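Local atomic coordinates of GCN5 like acetylase + bromodomain (Cryptosporidium parvum, PDB entry 4LDF), a protein that probably acetylates histone H3 as a GCN5-type acetyltransferase and carries the bromodomain described here, a module that in its relatives recognises acetylated lysine. Residues A[23-28]-A[76-81]. Sequence-based numbering, arbitrary orientation.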
ATOM      1  N   ASP A  23      -6.213  -6.510   0.327  1.00 18.39           N
ATOM      2  CA  ASP A  23      -7.244  -6.837   1.311  1.00 18.68           C
ATOM      3  C   ASP A  23      -6.598  -7.487   2.537  1.00 21.69           C
ATOM      4  O   ASP A  23      -6.867  -7.041   3.636  1.00 22.00           O
ATOM      5  CB  ASP A  23      -8.385  -7.698   0.723  1.00 19.54           C
ATOM      6  CG  ASP A  23      -9.649  -7.676   1.578  1.00 28.45           C
ATOM      7  OD1 ASP A  23     -10.198  -8.758   1.849  1.00 29.98           O
ATOM      8  OD2 ASP A  23     -10.061  -6.570   2.012  1.00 31.78           O
ATOM      9  N   THR A  24      -5.683  -8.460   2.346  1.00 16.76           N
ATOM     10  CA  THR A  24      -4.956  -9.071   3.468  1.00 16.25           C
ATOM     11  C   THR A  24      -4.216  -7.986   4.258  1.00 18.61           C
ATOM     12  O   THR A  24      -4.317  -7.945   5.493  1.00 16.96           O
ATOM     13  CB  THR A  24      -3.970 -10.160   2.974  1.00 22.07           C
ATOM     14  OG1 THR A  24      -4.734 -11.265   2.526  1.00 18.54           O
ATOM     15  CG2 THR A  24      -3.015 -10.649   4.091  1.00 16.80           C
ATOM     16  N   LEU A  25      -3.463  -7.124   3.531  1.00 16.14           N
ATOM     17  CA  LEU A  25      -2.714  -6.021   4.120  1.00 15.78           C
ATOM     18  C   LEU A  25      -3.611  -5.105   4.930  1.00 18.98           C
ATOM     19  O   LEU A  25      -3.301  -4.852   6.091  1.00 17.99           O
ATOM     20  CB  LEU A  25      -1.907  -5.235   3.068  1.00 15.59           C
ATOM     21  CG  LEU A  25      -1.114  -4.030   3.580  1.00 19.83           C
ATOM     22  CD1 LEU A  25       0.122  -4.456   4.417  1.00 20.31           C
ATOM     23  CD2 LEU A  25      -0.691  -3.127   2.429  1.00 19.36           C
ATOM     24  N   SER A  26      -4.713  -4.617   4.337  0.50 17.34           N
ATOM     25  CA  SER A  26      -5.662  -3.701   4.995  0.50 17.93           C
ATOM     26  C   SER A  26      -6.310  -4.258   6.257  0.50 21.10           C
ATOM     27  O   SER A  26      -6.579  -3.486   7.174  0.50 20.64           O
ATOM     28  CB  SER A  26      -6.737  -3.226   4.020  0.50 22.10           C
ATOM     29  OG  SER A  26      -7.459  -4.327   3.497  0.50 32.42           O
ATOM     30  N   ARG A  27      -6.555  -5.586   6.309  1.00 18.11           N
ATOM     31  CA  ARG A  27      -7.179  -6.256   7.462  1.00 17.25           C
ATOM     32  C   ARG A  27      -6.261  -6.336   8.680  1.00 21.64           C
ATOM     33  O   ARG A  27      -6.755  -6.539   9.795  1.00 22.08           O
ATOM     34  CB  ARG A  27      -7.759  -7.628   7.086  1.00 17.22           C
ATOM     35  CG  ARG A  27      -8.879  -7.516   6.047  1.00 21.92           C
ATOM     36  CD  ARG A  27      -9.343  -8.869   5.580  1.00 37.94           C
ATOM     37  NE  ARG A  27     -10.770  -8.860   5.269  1.00 52.63           N
ATOM     38  CZ  ARG A  27     -11.736  -8.899   6.181  1.00 68.36           C
ATOM     39  NH1 ARG A  27     -13.005  -8.889   5.809  1.00 61.78           N
ATOM     40  NH2 ARG A  27     -11.439  -8.950   7.474  1.00 56.95           N
ATOM     41  N   HIS A  28      -4.947  -6.149   8.488  1.00 17.06           N
ATOM     42  CA  HIS A  28      -4.010  -6.099   9.618  1.00 18.16           C
ATOM     43  C   HIS A  28      -4.423  -4.888  10.469  1.00 21.65           C
ATOM     44  O   HIS A  28      -4.616  -3.806   9.924  1.00 19.15           O
ATOM     45  CB  HIS A  28      -2.558  -5.909   9.143  1.00 18.57           C
ATOM     46  CG  HIS A  28      -1.546  -6.176  10.215  1.00 21.97           C
ATOM     47  ND1 HIS A  28      -1.407  -5.339  11.309  1.00 23.66           N
ATOM     48  CD2 HIS A  28      -0.611  -7.152  10.293  1.00 23.66           C
ATOM     49  CE1 HIS A  28      -0.426  -5.848  12.028  1.00 22.73           C
ATOM     50  NE2 HIS A  28       0.096  -6.929  11.446  1.00 23.31           N
ATOM     51  N   SER A  76       6.252  -1.431  -7.004  1.00 20.80           N
ATOM     52  CA  SER A  76       6.888  -0.111  -6.876  1.00 19.65           C
ATOM     53  C   SER A  76       5.982   0.820  -6.075  1.00 20.75           C
ATOM     54  O   SER A  76       6.467   1.535  -5.199  1.00 19.01           O
ATOM     55  CB  SER A  76       7.163   0.507  -8.242  1.00 22.44           C
ATOM     56  OG  SER A  76       7.870  -0.397  -9.069  1.00 33.21           O
ATOM     57  N   GLU A  77       4.675   0.808  -6.389  1.00 16.63           N
ATOM     58  CA  GLU A  77       3.652   1.612  -5.739  1.00 16.64           C
ATOM     59  C   GLU A  77       3.472   1.189  -4.281  1.00 21.17           C
ATOM     60  O   GLU A  77       3.385   2.047  -3.412  1.00 20.03           O
ATOM     61  CB  GLU A  77       2.308   1.484  -6.476  1.00 17.45           C
ATOM     62  CG  GLU A  77       1.310   2.521  -5.978  1.00 15.89           C
ATOM     63  CD  GLU A  77       0.127   2.811  -6.873  1.00 32.12           C
ATOM     64  OE1 GLU A  77      -0.621   3.771  -6.569  1.00 21.83           O
ATOM     65  OE2 GLU A  77      -0.041   2.096  -7.887  1.00 25.11           O
ATOM     66  N   LEU A  78       3.375  -0.133  -4.023  1.00 18.71           N
ATOM     67  CA  LEU A  78       3.232  -0.639  -2.662  1.00 18.42           C
ATOM     68  C   LEU A  78       4.461  -0.268  -1.836  1.00 22.53           C
ATOM     69  O   LEU A  78       4.296   0.143  -0.685  1.00 22.80           O
ATOM     70  CB  LEU A  78       2.968  -2.163  -2.624  1.00 18.30           C
ATOM     71  CG  LEU A  78       2.839  -2.794  -1.222  1.00 20.86           C
ATOM     72  CD1 LEU A  78       1.623  -2.243  -0.465  1.00 20.62           C
ATOM     73  CD2 LEU A  78       2.798  -4.308  -1.311  1.00 22.07           C
ATOM     74  N   LYS A  79       5.683  -0.392  -2.410  1.00 19.25           N
ATOM     75  CA  LYS A  79       6.911  -0.003  -1.696  1.00 19.37           C
ATOM     76  C   LYS A  79       6.881   1.494  -1.392  1.00 21.37           C
ATOM     77  O   LYS A  79       7.203   1.888  -0.271  1.00 19.59           O
ATOM     78  CB  LYS A  79       8.193  -0.355  -2.473  1.00 22.74           C
ATOM     79  CG  LYS A  79       9.419  -0.265  -1.574  1.00 34.57           C
ATOM     80  CD  LYS A  79      10.711  -0.218  -2.334  1.00 43.52           C
ATOM     81  CE  LYS A  79      11.886  -0.283  -1.382  1.00 42.51           C
ATOM     82  NZ  LYS A  79      12.195   1.042  -0.766  1.00 30.93           N
ATOM     83  N   ARG A  80       6.494   2.316  -2.399  1.00 16.98           N
ATOM     84  CA  ARG A  80       6.331   3.767  -2.308  1.00 15.47           C
ATOM     85  C   ARG A  80       5.349   4.125  -1.175  1.00 19.46           C
ATOM     86  O   ARG A  80       5.610   5.073  -0.441  1.00 18.48           O
ATOM     87  CB  ARG A  80       5.863   4.350  -3.667  1.00 13.57           C
ATOM     88  CG  ARG A  80       5.479   5.855  -3.614  1.00 21.12           C
ATOM     89  CD  ARG A  80       5.615   6.614  -4.933  1.00 22.47           C
ATOM     90  NE  ARG A  80       5.127   5.867  -6.097  1.00 26.34           N
ATOM     91  CZ  ARG A  80       3.858   5.810  -6.491  1.00 41.33           C
ATOM     92  NH1 ARG A  80       3.525   5.119  -7.571  1.00 36.47           N
ATOM     93  NH2 ARG A  80       2.911   6.443  -5.806  1.00 27.09           N
ATOM     94  N   MET A  81       4.253   3.340  -0.991  1.00 15.29           N
ATOM     95  CA  MET A  81       3.339   3.623   0.125  1.00 14.23           C
ATOM     96  C   MET A  81       4.107   3.615   1.479  1.00 19.35           C
ATOM     97  O   MET A  81       3.932   4.529   2.290  1.00 18.20           O
ATOM     98  CB  MET A  81       2.179   2.617   0.172  1.00 15.41           C
ATOM     99  CG  MET A  81       1.078   3.045   1.128  1.00 17.75           C
ATOM    100  SD  MET A  81      -0.203   1.807   1.350  1.00 20.19           S
ATOM    101  CE  MET A  81       0.724   0.537   2.321  1.00 17.04           C
TER
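One methyl group of L25, CD2, carries its whole side of this contact, touching both L78 and M81. L25 CD2 lies 3.8 Å from L78 CD1, where the two leucines run past each other in opposite directions, and 3.9 Å from M81 CE, which it meets tip to tip. With CG anti to the backbone N (chi1 178°), L25 stands well out from helix 14-27. L78 and M81, three residues apart and therefore on one face of helix 71-88, extend in the same way, and the thioether then bends at chi3 (71°) before its terminal methyl meets the leucine. Such reach is needed, because even the nearest CA atoms, those of L25 and L78, are 10.5 Å apart. Branched leucines suit this place by presenting compact methyls, while methionine adds a long, flexible and apolar arm.

All three touching residues are buried, yet the two segments bury just 78 Å², both sides summed, so the close packing is confined to this small apolar patch. Away from the contact, D23, T24, S26 and R27 carry polar side chains. D23 OD1 lies at the edge of the R27 guanidinium, in its plane, and R27 NE donates a weak hydrogen bond to D23 OD1 (3.5 Å), part of a salt bridge spanning one helical turn; D23 OD2 pairs with K60. On the far helix the exposed K79 suits the solvent side and forms a salt bridge with D83.

Neighbouring parts of the left-handed four-helix bundle characteristic of bromodomains pack on the same three residues. M59 of helix 56-64 packs on M81, and I56 on L25, while F34 and T54 from loops also touch M81. From helix 93-110, L102 packs against L25 and W107 against L78, so that helices 14-27 and 71-88 both rest on helix 93-110.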